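Local coordinates for glycosylation Associate Protein 3 (PDB 6OYC) that probably works with its Gap1 and Gap2 partners in the glycosylation and accessory Sec export of streptococcal surface proteins, perhaps by recognising sugar, at residues S5-S13 with T41-Q49. Sequence-based numbering, arbitrary orientation.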
loop_
_atom_site.group_PDB
_atom_site.type_symbol
_atom_site.label_atom_id
_atom_site.label_comp_id
_atom_site.label_asym_id
_atom_site.label_seq_id
_atom_site.Cartn_x
_atom_site.Cartn_y
_atom_site.Cartn_z
ATOM N N SER C 5 -8.371 -4.338 4.690
ATOM C CA SER C 5 -7.334 -3.711 5.488
ATOM C C SER C 5 -5.983 -4.344 5.184
ATOM O O SER C 5 -5.852 -5.574 5.155
ATOM C CB SER C 5 -7.656 -3.831 6.971
ATOM O OG SER C 5 -8.881 -3.188 7.242
ATOM N N TYR C 6 -4.986 -3.501 4.956
ATOM C CA TYR C 6 -3.612 -3.952 4.858
ATOM C C TYR C 6 -2.945 -3.631 6.183
ATOM O O TYR C 6 -3.060 -2.514 6.692
ATOM C CB TYR C 6 -2.884 -3.306 3.682
ATOM C CG TYR C 6 -3.345 -3.801 2.311
ATOM C CD1 TYR C 6 -4.489 -3.279 1.709
ATOM C CD2 TYR C 6 -2.624 -4.778 1.609
ATOM C CE1 TYR C 6 -4.911 -3.728 0.435
ATOM C CE2 TYR C 6 -3.035 -5.230 0.343
ATOM C CZ TYR C 6 -4.174 -4.698 -0.236
ATOM O OH TYR C 6 -4.591 -5.139 -1.475
ATOM N N ILE C 7 -2.269 -4.623 6.745
ATOM C CA ILE C 7 -1.874 -4.623 8.139
ATOM C C ILE C 7 -0.373 -4.871 8.204
ATOM O O ILE C 7 0.118 -5.878 7.676
ATOM C CB ILE C 7 -2.668 -5.692 8.916
ATOM C CG1 ILE C 7 -4.122 -5.254 9.078
ATOM C CG2 ILE C 7 -2.094 -5.943 10.234
ATOM C CD1 ILE C 7 -5.104 -6.455 9.071
ATOM N N TYR C 8 0.347 -3.964 8.862
ATOM C CA TYR C 8 1.798 -3.887 8.797
ATOM C C TYR C 8 2.422 -4.091 10.172
ATOM O O TYR C 8 1.826 -3.761 11.205
ATOM C CB TYR C 8 2.230 -2.528 8.218
ATOM C CG TYR C 8 1.764 -2.332 6.797
ATOM C CD1 TYR C 8 2.527 -2.779 5.728
ATOM C CD2 TYR C 8 0.551 -1.720 6.524
ATOM C CE1 TYR C 8 2.095 -2.613 4.418
ATOM C CE2 TYR C 8 0.115 -1.548 5.230
ATOM C CZ TYR C 8 0.883 -1.996 4.181
ATOM O OH TYR C 8 0.433 -1.820 2.885
ATOM N N TRP C 9 3.636 -4.634 10.175
ATOM C CA TRP C 9 4.377 -4.866 11.414
ATOM C C TRP C 9 5.019 -3.559 11.871
ATOM O O TRP C 9 5.872 -2.997 11.173
ATOM C CB TRP C 9 5.422 -5.962 11.202
ATOM C CG TRP C 9 6.270 -6.325 12.388
ATOM C CD1 TRP C 9 6.396 -5.635 13.565
ATOM C CD2 TRP C 9 7.124 -7.467 12.509
ATOM N NE1 TRP C 9 7.273 -6.275 14.398
ATOM C CE2 TRP C 9 7.728 -7.407 13.781
ATOM C CE3 TRP C 9 7.437 -8.537 11.665
ATOM C CZ2 TRP C 9 8.628 -8.370 14.230
ATOM C CZ3 TRP C 9 8.335 -9.495 12.116
ATOM C CH2 TRP C 9 8.922 -9.399 13.386
ATOM N N ASP C 10 4.605 -3.079 13.040
ATOM C CA ASP C 10 5.173 -1.895 13.669
ATOM C C ASP C 10 6.205 -2.281 14.735
ATOM O O ASP C 10 6.105 -3.334 15.367
ATOM C CB ASP C 10 4.056 -1.061 14.280
ATOM C CG ASP C 10 4.425 0.367 14.398
ATOM O OD1 ASP C 10 5.079 0.720 15.398
ATOM O OD2 ASP C 10 4.073 1.136 13.484
ATOM N N ASP C 11 7.207 -1.424 14.940
ATOM C CA ASP C 11 8.289 -1.795 15.854
ATOM C C ASP C 11 7.997 -1.479 17.313
ATOM O O ASP C 11 8.811 -1.850 18.180
ATOM C CB ASP C 11 9.596 -1.106 15.468
ATOM C CG ASP C 11 9.413 0.349 15.180
ATOM O OD1 ASP C 11 8.245 0.758 14.984
ATOM O OD2 ASP C 11 10.434 1.074 15.168
ATOM N N PHE C 12 6.868 -0.839 17.609
ATOM C CA PHE C 12 6.516 -0.485 18.980
ATOM C C PHE C 12 5.758 -1.600 19.717
ATOM O O PHE C 12 4.856 -2.234 19.160
ATOM C CB PHE C 12 5.680 0.794 18.972
ATOM C CG PHE C 12 4.969 1.036 20.247
ATOM C CD1 PHE C 12 5.677 1.383 21.381
ATOM C CD2 PHE C 12 3.594 0.873 20.328
ATOM C CE1 PHE C 12 5.028 1.578 22.563
ATOM C CE2 PHE C 12 2.939 1.079 21.509
ATOM C CZ PHE C 12 3.651 1.429 22.634
ATOM N N SER C 13 6.137 -1.823 20.982
ATOM C CA SER C 13 5.454 -2.693 21.944
ATOM C C SER C 13 5.904 -2.300 23.348
ATOM O O SER C 13 7.065 -1.932 23.547
ATOM C CB SER C 13 5.766 -4.186 21.753
ATOM O OG SER C 13 5.920 -4.525 20.393
ATOM N N THR C 41 7.976 -18.021 19.170
ATOM C CA THR C 41 7.986 -16.645 19.631
ATOM C C THR C 41 6.786 -15.922 19.044
ATOM O O THR C 41 6.497 -16.048 17.845
ATOM C CB THR C 41 9.270 -15.928 19.216
ATOM O OG1 THR C 41 10.399 -16.781 19.447
ATOM C CG2 THR C 41 9.430 -14.611 20.000
ATOM N N ASN C 42 6.080 -15.188 19.891
ATOM C CA ASN C 42 5.065 -14.254 19.425
ATOM C C ASN C 42 5.829 -13.017 18.975
ATOM O O ASN C 42 6.306 -12.242 19.802
ATOM C CB ASN C 42 4.064 -13.951 20.533
ATOM C CG ASN C 42 2.828 -13.236 20.028
ATOM O OD1 ASN C 42 1.737 -13.800 19.984
ATOM N ND2 ASN C 42 2.997 -11.979 19.644
ATOM N N LEU C 43 5.996 -12.857 17.655
ATOM C CA LEU C 43 6.838 -11.780 17.137
ATOM C C LEU C 43 6.123 -10.445 17.142
ATOM O O LEU C 43 6.773 -9.400 17.264
ATOM C CB LEU C 43 7.291 -12.077 15.708
ATOM C CG LEU C 43 8.083 -13.356 15.464
ATOM C CD1 LEU C 43 7.929 -13.776 14.013
ATOM C CD2 LEU C 43 9.562 -13.162 15.827
ATOM N N TYR C 44 4.799 -10.464 16.993
ATOM C CA TYR C 44 4.039 -9.233 16.891
ATOM C C TYR C 44 2.560 -9.558 17.003
ATOM O O TYR C 44 2.107 -10.586 16.490
ATOM C CB TYR C 44 4.338 -8.504 15.567
ATOM C CG TYR C 44 3.766 -7.122 15.588
ATOM C CD1 TYR C 44 4.377 -6.113 16.323
ATOM C CD2 TYR C 44 2.572 -6.833 14.933
ATOM C CE1 TYR C 44 3.830 -4.848 16.386
ATOM C CE2 TYR C 44 2.024 -5.560 14.975
ATOM C CZ TYR C 44 2.661 -4.569 15.702
ATOM O OH TYR C 44 2.119 -3.308 15.773
ATOM N N THR C 45 1.810 -8.670 17.652
ATOM C CA THR C 45 0.369 -8.836 17.805
ATOM C C THR C 45 -0.347 -7.539 17.456
ATOM O O THR C 45 -0.026 -6.478 18.002
ATOM C CB THR C 45 0.001 -9.276 19.231
ATOM O OG1 THR C 45 0.476 -10.608 19.448
ATOM C CG2 THR C 45 -1.524 -9.284 19.422
ATOM N N TRP C 46 -1.314 -7.640 16.548
ATOM C CA TRP C 46 -2.259 -6.590 16.204
ATOM C C TRP C 46 -3.551 -6.764 17.000
ATOM O O TRP C 46 -3.931 -7.881 17.360
ATOM C CB TRP C 46 -2.591 -6.632 14.713
ATOM C CG TRP C 46 -1.446 -6.421 13.783
ATOM C CD1 TRP C 46 -1.052 -5.238 13.233
ATOM C CD2 TRP C 46 -0.570 -7.426 13.248
ATOM N NE1 TRP C 46 0.026 -5.436 12.401
ATOM C CE2 TRP C 46 0.336 -6.770 12.384
ATOM C CE3 TRP C 46 -0.457 -8.809 13.422
ATOM C CZ2 TRP C 46 1.347 -7.452 11.696
ATOM C CZ3 TRP C 46 0.541 -9.487 12.730
ATOM C CH2 TRP C 46 1.431 -8.808 11.882
ATOM N N SER C 47 -4.260 -5.660 17.232
ATOM C CA SER C 47 -5.439 -5.737 18.087
ATOM C C SER C 47 -6.593 -4.905 17.531
ATOM O O SER C 47 -6.388 -3.840 16.939
ATOM C CB SER C 47 -5.116 -5.282 19.524
ATOM O OG SER C 47 -6.298 -5.344 20.304
ATOM N N SER C 48 -7.814 -5.396 17.758
ATOM C CA SER C 48 -9.038 -4.729 17.327
ATOM C C SER C 48 -9.563 -3.711 18.338
ATOM O O SER C 48 -10.560 -3.033 18.051
ATOM C CB SER C 48 -10.139 -5.769 17.014
ATOM O OG SER C 48 -10.930 -6.132 18.138
ATOM N N GLN C 49 -8.935 -3.591 19.505
ATOM C CA GLN C 49 -9.395 -2.678 20.543
ATOM C C GLN C 49 -8.242 -2.373 21.484
ATOM O O GLN C 49 -7.455 -3.263 21.805
ATOM C CB GLN C 49 -10.558 -3.276 21.332
ATOM C CG GLN C 49 -11.075 -2.372 22.431
ATOM C CD GLN C 49 -12.531 -2.652 22.749
ATOM O OE1 GLN C 49 -13.340 -3.053 21.870
ATOM N NE2 GLN C 49 -12.877 -2.474 24.014
#
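Ile7 to Phe12 and Leu43 to Trp46 run at 116° to one another, with Trp9 and Tyr44 the closer of the two facing pairs at 7.0 Å between their CA atoms and Ile7 and Trp46 the wider. Backbone pairing is absent at such a separation, so indole and phenol rings fill the interval. Trp46 NE1 donates to Tyr8 O at 2.7 Å, a fairly straight bond that leaves the indole edge nearly in the ring plane but reaches the carbonyl from above its own plane. This bond and the contacts on both faces together restrict the rotation of the Trp46 ring: CG2 of Ile7 lies over one face in a CH-pi contact, and CD2 of Tyr44 rests above the centre of the other. The example illustrates how a two-sheet beta domain closes its core: strand 4-7 pairs with 130-140 in one sheet, strand 41-47 with 118-125 in the other, while Leu61 and Leu136 pack on Trp46 and Leu123 on Trp9. With CG anti to the backbone N (chi1 -180°), Trp9 extends past Tyr44 in the opposite direction; Tyr44 CB sits over its five-membered ring, 3.9 Å from the centroid, while the two ring planes are inclined at 32°. Farther along the indole, Trp9 CH2 meets Leu43 CB at 3.9 Å. Beyond Trp9, Asp10 CB touches Tyr44 OH at 3.3 Å, and Asp10 OD1 accepts from Phe12 N, forming an Asx turn.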